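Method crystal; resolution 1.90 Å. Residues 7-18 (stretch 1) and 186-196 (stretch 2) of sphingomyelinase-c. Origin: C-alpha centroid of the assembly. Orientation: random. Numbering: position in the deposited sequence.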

# COMPACT_ATOMS: atom_id res chain seq x y z
N TYR A 7 21.66 4.86 -12.05
CA TYR A 7 20.20 5.10 -12.15
C TYR A 7 19.43 3.88 -12.70
O TYR A 7 19.70 3.46 -13.82
CB TYR A 7 19.93 6.31 -13.04
CG TYR A 7 18.48 6.78 -13.04
CD1 TYR A 7 17.88 7.32 -11.89
CD2 TYR A 7 17.71 6.70 -14.20
CE1 TYR A 7 16.54 7.77 -11.92
CE2 TYR A 7 16.39 7.14 -14.24
CZ TYR A 7 15.80 7.66 -13.09
OH TYR A 7 14.49 8.10 -13.17
N PRO A 8 18.44 3.35 -11.94
CA PRO A 8 17.92 3.82 -10.65
C PRO A 8 18.86 3.62 -9.46
O PRO A 8 18.78 4.37 -8.49
CB PRO A 8 16.65 2.99 -10.46
CG PRO A 8 16.91 1.75 -11.19
CD PRO A 8 17.69 2.17 -12.41
N GLY A 9 19.73 2.61 -9.52
CA GLY A 9 20.75 2.45 -8.50
C GLY A 9 20.21 1.72 -7.29
O GLY A 9 19.37 0.83 -7.43
N ASN A 10 20.70 2.10 -6.11
CA ASN A 10 20.26 1.45 -4.88
C ASN A 10 19.03 2.18 -4.35
O ASN A 10 19.13 2.96 -3.37
CB ASN A 10 21.39 1.40 -3.83
CG ASN A 10 20.95 0.71 -2.53
OD1 ASN A 10 19.82 0.21 -2.40
ND2 ASN A 10 21.87 0.67 -1.56
N PHE A 11 17.89 1.98 -5.04
CA PHE A 11 16.60 2.54 -4.64
C PHE A 11 15.78 1.46 -3.98
O PHE A 11 15.70 0.34 -4.48
CB PHE A 11 15.82 3.09 -5.81
CG PHE A 11 14.87 4.19 -5.45
CD1 PHE A 11 15.35 5.48 -5.18
CD2 PHE A 11 13.48 3.96 -5.38
CE1 PHE A 11 14.49 6.52 -4.87
CE2 PHE A 11 12.60 5.00 -5.07
CZ PHE A 11 13.09 6.28 -4.79
N LYS A 12 15.15 1.84 -2.87
CA LYS A 12 14.46 0.89 -2.01
C LYS A 12 13.13 1.50 -1.52
O LYS A 12 13.10 2.63 -1.00
CB LYS A 12 15.37 0.56 -0.85
CG LYS A 12 14.85 -0.49 0.09
CD LYS A 12 16.00 -1.02 0.89
CE LYS A 12 15.61 -1.20 2.32
NZ LYS A 12 16.82 -1.20 3.22
N ILE A 13 12.05 0.74 -1.69
CA ILE A 13 10.69 1.17 -1.33
C ILE A 13 10.11 0.06 -0.46
O ILE A 13 10.26 -1.12 -0.78
CB ILE A 13 9.78 1.33 -2.57
CG1 ILE A 13 10.36 2.36 -3.53
CG2 ILE A 13 8.33 1.73 -2.17
CD1 ILE A 13 9.72 2.34 -4.87
N THR A 14 9.48 0.43 0.65
CA THR A 14 8.77 -0.55 1.46
C THR A 14 7.29 -0.16 1.39
O THR A 14 6.95 1.02 1.44
CB THR A 14 9.28 -0.61 2.93
OG1 THR A 14 10.57 -1.22 2.94
CG2 THR A 14 8.37 -1.46 3.82
N SER A 15 6.43 -1.15 1.17
CA SER A 15 4.99 -0.89 1.16
C SER A 15 4.37 -1.75 2.29
O SER A 15 4.68 -2.93 2.42
CB SER A 15 4.38 -1.25 -0.21
OG SER A 15 2.99 -0.97 -0.21
N HIS A 16 3.53 -1.11 3.11
CA HIS A 16 2.84 -1.82 4.15
C HIS A 16 1.43 -1.34 4.29
O HIS A 16 1.15 -0.15 4.55
CB HIS A 16 3.55 -1.69 5.51
CG HIS A 16 3.18 -2.77 6.47
ND1 HIS A 16 3.45 -2.70 7.82
CD2 HIS A 16 2.57 -3.97 6.27
CE1 HIS A 16 3.05 -3.81 8.40
NE2 HIS A 16 2.50 -4.59 7.49
N ASN A 17 0.54 -2.30 4.10
CA ASN A 17 -0.84 -2.15 4.45
C ASN A 17 -0.87 -2.34 5.97
O ASN A 17 -0.69 -3.44 6.46
CB ASN A 17 -1.67 -3.23 3.71
CG ASN A 17 -3.14 -3.12 4.01
OD1 ASN A 17 -3.52 -2.63 5.09
ND2 ASN A 17 -3.99 -3.55 3.07
N VAL A 18 -1.04 -1.23 6.69
CA VAL A 18 -0.85 -1.22 8.14
C VAL A 18 -2.16 -1.50 8.94
O VAL A 18 -2.13 -1.53 10.17
CB VAL A 18 -0.22 0.12 8.63
CG1 VAL A 18 1.23 0.25 8.08
CG2 VAL A 18 -1.04 1.29 8.20
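Stretch 2 186-196: KDEIIFIGGDL

Stretch 2 runs alongside stretch 1 in the same direction, the end-to-end lines of the touching parts only 13° apart, yet no backbone-to-backbone hydrogen bond joins them. Side chains do the work, across a gap in which CA of Pro-8 lies 7.2 Å from CA of Ile-189. Farther along, CA of Ser-15 lies 5.8 Å from CA of Gly-194, and then CA of Asn-17 lies 6.7 Å from CA of Asp-195. Residues 190 to 192 are extended, so their side chains alternate: Ile-190 and Ile-192 point away, while Phe-191 between them points toward stretch 1. Ile-13, Ser-15 and Asn-17 answer from the other strand with the same two-residue spacing.

Three residues cover the most surface: Tyr-7, Phe-191 and Ile-189. Tyr-7 leaves its backbone sideways, but its t rotamer brings the ring end to the start of stretch 2. There Ile-189 N donates a hydrogen bond to Tyr-7 OH at 3.0 Å, and the ring edge meets the Asp-187 backbone, CE2 of Tyr-7 lying 3.2 Å from O of Asp-187. Ile-189 then fills the space beside this anchor, its CG2 4.0 Å from CZ of Tyr-7 and its CD1 4.0 Å from CG of Pro-8, which follows a cis peptide bond.

Phe-191, chi1 in m, is the apolar centre. CD1 of Ile-13 sits over one face of its ring, 3.5 Å from Phe-191 CG, a CH-pi contact. The Phe-11 ring lies nearly parallel but slid apart, planes at 14°, with CD2 of Phe-11 3.6 Å from CE1 of Phe-191.

Farther along, bulk gives way to glycine. Ser-15 OG comes within 3.4 Å of Gly-194 CA, where the chain turns a corner; the backbone angles of Gly-194 themselves call for glycine. Beyond it the contact closes on a polar pair: Asn-17 ND2 donates to Asp-195 OD2 at 2.9 Å. The rule is apolar packing between two polar fastenings.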

# COMPACT_ATOMS: atom_id res chain seq x y z
N LYS A 186 10.60 8.77 -20.83
CA LYS A 186 10.84 7.33 -20.77
C LYS A 186 12.13 6.97 -20.08
O LYS A 186 12.29 5.84 -19.63
CB LYS A 186 10.80 6.73 -22.19
CG LYS A 186 9.53 7.11 -22.95
CD LYS A 186 8.29 6.61 -22.20
CE LYS A 186 7.09 6.46 -23.12
NZ LYS A 186 6.09 5.54 -22.51
N ASP A 187 13.08 7.92 -20.02
CA ASP A 187 14.33 7.64 -19.33
C ASP A 187 14.19 7.85 -17.81
O ASP A 187 15.16 7.72 -17.09
CB ASP A 187 15.52 8.44 -19.89
CG ASP A 187 15.27 9.94 -19.91
OD1 ASP A 187 14.38 10.44 -19.19
OD2 ASP A 187 16.00 10.65 -20.64
N GLU A 188 12.97 8.10 -17.33
CA GLU A 188 12.71 8.17 -15.88
C GLU A 188 11.89 6.97 -15.37
O GLU A 188 10.99 6.50 -16.06
CB GLU A 188 12.04 9.49 -15.56
CG GLU A 188 12.95 10.67 -15.84
CD GLU A 188 12.32 12.02 -15.61
OE1 GLU A 188 12.91 12.99 -16.12
OE2 GLU A 188 11.27 12.18 -14.93
N ILE A 189 12.20 6.51 -14.16
CA ILE A 189 11.58 5.30 -13.62
C ILE A 189 10.24 5.60 -12.91
O ILE A 189 10.09 6.63 -12.25
CB ILE A 189 12.54 4.54 -12.70
CG1 ILE A 189 11.99 3.14 -12.33
CG2 ILE A 189 12.90 5.42 -11.44
CD1 ILE A 189 13.01 2.11 -11.81
N ILE A 190 9.27 4.70 -13.10
CA ILE A 190 7.96 4.77 -12.42
C ILE A 190 7.76 3.45 -11.66
O ILE A 190 7.92 2.34 -12.22
CB ILE A 190 6.79 4.98 -13.40
CG1 ILE A 190 7.05 6.16 -14.32
CG2 ILE A 190 5.44 5.13 -12.63
CD1 ILE A 190 5.98 6.36 -15.38
N PHE A 191 7.43 3.60 -10.38
CA PHE A 191 7.08 2.47 -9.53
C PHE A 191 5.58 2.55 -9.22
O PHE A 191 5.00 3.65 -9.13
CB PHE A 191 7.83 2.51 -8.20
CG PHE A 191 9.33 2.45 -8.32
CD1 PHE A 191 10.08 3.62 -8.34
CD2 PHE A 191 9.98 1.22 -8.32
CE1 PHE A 191 11.48 3.56 -8.40
CE2 PHE A 191 11.38 1.15 -8.38
CZ PHE A 191 12.13 2.35 -8.40
N ILE A 192 4.96 1.39 -9.10
CA ILE A 192 3.53 1.30 -8.77
C ILE A 192 3.48 0.24 -7.68
O ILE A 192 3.86 -0.90 -7.89
CB ILE A 192 2.62 0.88 -9.98
CG1 ILE A 192 2.74 1.84 -11.17
CG2 ILE A 192 1.11 0.83 -9.53
CD1 ILE A 192 2.12 1.23 -12.49
N GLY A 193 3.04 0.63 -6.49
CA GLY A 193 3.05 -0.31 -5.37
C GLY A 193 1.86 -0.16 -4.43
O GLY A 193 1.16 0.84 -4.43
N GLY A 194 1.66 -1.19 -3.62
CA GLY A 194 0.60 -1.21 -2.61
C GLY A 194 -0.14 -2.53 -2.64
O GLY A 194 0.35 -3.52 -3.18
N ASP A 195 -1.33 -2.53 -2.05
CA ASP A 195 -2.16 -3.73 -1.95
C ASP A 195 -3.06 -3.71 -3.19
O ASP A 195 -4.04 -2.93 -3.29
CB ASP A 195 -2.99 -3.68 -0.65
CG ASP A 195 -3.97 -4.85 -0.51
OD1 ASP A 195 -4.06 -5.71 -1.41
OD2 ASP A 195 -4.59 -4.92 0.56
N LEU A 196 -2.65 -4.50 -4.18
CA LEU A 196 -3.37 -4.56 -5.45
C LEU A 196 -4.57 -5.53 -5.41
O LEU A 196 -5.38 -5.53 -6.37
CB LEU A 196 -2.42 -4.92 -6.62
CG LEU A 196 -1.71 -3.71 -7.28
CD1 LEU A 196 -2.70 -2.81 -8.01
CD2 LEU A 196 -0.99 -2.85 -6.28